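Local coordinates for uncharacterized protein (Ruminococcus gnavus, PDB 4QAN) that is of unknown function but adopts a cystatin-like fold, as a divergent member of the NTF2-like superfamily, and binds a magnesium ion, at residues L57-V62 against E134-Q139. Sequence-based numbering, arbitrary orientation.
Sequences LQINFV and ECLAAQ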
loop_
_atom_site.group_PDB
_atom_site.type_symbol
_atom_site.label_atom_id
_atom_site.label_comp_id
_atom_site.label_asym_id
_atom_site.label_seq_id
_atom_site.Cartn_x
_atom_site.Cartn_y
_atom_site.Cartn_z
ATOM N N LEU A 57 7.008 -7.777 5.810
ATOM C CA LEU A 57 8.223 -7.994 6.606
ATOM C C LEU A 57 9.241 -8.989 6.006
ATOM O O LEU A 57 10.418 -8.943 6.374
ATOM C CB LEU A 57 7.843 -8.442 8.017
ATOM C CG LEU A 57 7.012 -7.423 8.811
ATOM C CD1 LEU A 57 6.368 -8.085 10.029
ATOM C CD2 LEU A 57 7.864 -6.235 9.221
ATOM N N GLN A 58 8.808 -9.834 5.063
ATOM C CA GLN A 58 9.618 -10.962 4.571
ATOM C C GLN A 58 10.034 -10.906 3.095
ATOM O O GLN A 58 11.033 -11.522 2.714
ATOM C CB GLN A 58 8.861 -12.278 4.788
ATOM C CG GLN A 58 8.420 -12.529 6.216
ATOM C CD GLN A 58 9.592 -12.786 7.118
ATOM O OE1 GLN A 58 10.218 -13.845 7.043
ATOM N NE2 GLN A 58 9.912 -11.819 7.973
ATOM N N ILE A 59 9.273 -10.194 2.267
ATOM C CA ILE A 59 9.508 -10.220 0.828
ATOM C C ILE A 59 10.976 -9.974 0.441
ATOM O O ILE A 59 11.627 -9.091 0.986
ATOM C CB ILE A 59 8.581 -9.241 0.066
ATOM C CG1 ILE A 59 8.647 -9.525 -1.437
ATOM C CG2 ILE A 59 8.948 -7.790 0.356
ATOM C CD1 ILE A 59 7.437 -9.055 -2.201
ATOM N N ASN A 60 11.470 -10.768 -0.509
ATOM C CA ASN A 60 12.836 -10.671 -1.013
ATOM C C ASN A 60 12.893 -9.683 -2.165
ATOM O O ASN A 60 12.427 -9.977 -3.273
ATOM C CB ASN A 60 13.319 -12.047 -1.476
ATOM C CG ASN A 60 14.792 -12.066 -1.881
ATOM O OD1 ASN A 60 15.339 -11.097 -2.421
ATOM N ND2 ASN A 60 15.431 -13.204 -1.652
ATOM N N PHE A 61 13.478 -8.522 -1.890
ATOM C CA PHE A 61 13.570 -7.423 -2.841
ATOM C C PHE A 61 14.197 -7.869 -4.154
ATOM O O PHE A 61 13.591 -7.720 -5.216
ATOM C CB PHE A 61 14.388 -6.285 -2.215
ATOM C CG PHE A 61 14.534 -5.083 -3.089
ATOM C CD1 PHE A 61 15.545 -5.017 -4.043
ATOM C CD2 PHE A 61 13.689 -4.006 -2.948
ATOM C CE1 PHE A 61 15.693 -3.906 -4.855
ATOM C CE2 PHE A 61 13.830 -2.883 -3.760
ATOM C CZ PHE A 61 14.832 -2.836 -4.715
ATOM N N VAL A 62 15.406 -8.425 -4.069
ATOM C CA VAL A 62 16.173 -8.827 -5.251
ATOM C C VAL A 62 15.412 -9.832 -6.101
ATOM O O VAL A 62 15.232 -9.627 -7.305
ATOM C CB VAL A 62 17.556 -9.414 -4.870
ATOM C CG1 VAL A 62 18.175 -10.170 -6.038
ATOM C CG2 VAL A 62 18.497 -8.309 -4.419
ATOM N N GLU A 134 10.643 -18.222 -3.056
ATOM C CA GLU A 134 11.924 -17.546 -2.906
ATOM C C GLU A 134 11.750 -16.021 -2.992
ATOM O O GLU A 134 12.353 -15.284 -2.215
ATOM C CB GLU A 134 12.889 -18.052 -3.981
ATOM C CG GLU A 134 14.356 -17.910 -3.638
ATOM C CD GLU A 134 15.258 -18.312 -4.793
ATOM O OE1 GLU A 134 14.800 -19.058 -5.690
ATOM O OE2 GLU A 134 16.430 -17.877 -4.807
ATOM N N CYS A 135 10.930 -15.560 -3.939
ATOM C CA CYS A 135 10.509 -14.152 -4.008
ATOM C C CYS A 135 9.933 -13.657 -2.671
ATOM O O CYS A 135 10.264 -12.574 -2.184
ATOM C CB CYS A 135 9.437 -13.952 -5.100
ATOM S SG CYS A 135 10.010 -13.983 -6.819
ATOM N N LEU A 136 9.063 -14.470 -2.084
ATOM C CA LEU A 136 8.338 -14.079 -0.887
ATOM C C LEU A 136 9.085 -14.407 0.405
ATOM O O LEU A 136 8.630 -14.030 1.492
ATOM C CB LEU A 136 6.965 -14.746 -0.894
ATOM C CG LEU A 136 6.049 -14.387 -2.073
ATOM C CD1 LEU A 136 4.783 -15.227 -2.044
ATOM C CD2 LEU A 136 5.684 -12.921 -2.049
ATOM N N ALA A 137 10.234 -15.079 0.281
ATOM C CA ALA A 137 10.962 -15.646 1.425
ATOM C C ALA A 137 10.029 -16.507 2.288
ATOM O O ALA A 137 10.047 -16.442 3.521
ATOM C CB ALA A 137 11.614 -14.553 2.253
ATOM N N ALA A 138 9.220 -17.319 1.613
ATOM C CA ALA A 138 8.158 -18.081 2.255
ATOM C C ALA A 138 8.570 -19.527 2.470
ATOM O O ALA A 138 9.398 -20.063 1.738
ATOM C CB ALA A 138 6.902 -18.023 1.407
ATOM N N GLN A 139 7.973 -20.157 3.473
ATOM C CA GLN A 139 8.196 -21.579 3.714
ATOM C C GLN A 139 7.647 -22.418 2.561
ATOM O O GLN A 139 8.354 -23.255 2.025
ATOM C CB GLN A 139 7.540 -22.008 5.019
ATOM C CG GLN A 139 8.141 -21.359 6.250
ATOM C CD GLN A 139 7.621 -21.995 7.521
ATOM O OE1 GLN A 139 6.409 -22.067 7.739
ATOM N NE2 GLN A 139 8.531 -22.474 8.362
#
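The two-residue link I59-N60 between helix 52-58 and helix 61-67 crosses the C-terminal end of helix 126-135, with the CA atoms of I59 and L136 4.4 Å apart. A single hydrogen bond joins the backbones: N60 N donates to C135 O over 2.7 Å, with an N-H...O angle of 155°, arriving in the carbonyl plane. C135 O can serve as acceptor because the helix ends before an amide four residues on could bond to it. The helix closes in a Schellman motif, in which A137 takes positive phi, A138 N bonds back into the last turn, and A137 N makes a weak bond to E134 O.

N60 suits the N-cap of helix 61-67 because its short side chain carries a carbonyl oxygen to a first-turn amide, one with no preceding turn to pair with: OD1 accepts from K63 N. CG lies anti to the backbone N (chi1 -174°), and CB sits 3.2 Å from C135 O. I59 also extends CG1 anti to its N, passing 3.5 Å from C135 O. Its CD1 comes within 4.2 Å of L136 CD2, and this branched apolar chain also packs on T64 and Y179. At the solvent side the small A137 lets the chains approach, its CB 3.1 Å from Q58 O, tight for a methyl against a carbonyl oxygen. Q58 CB faces L136 O, which accepts a hydrogen bond from Y164 OH of strand 153-164.

One helix thus ends where another begins: polar backbone groups, with one apolar side-chain contact beside them, join the end of helix 126-135 to the start of helix 61-67.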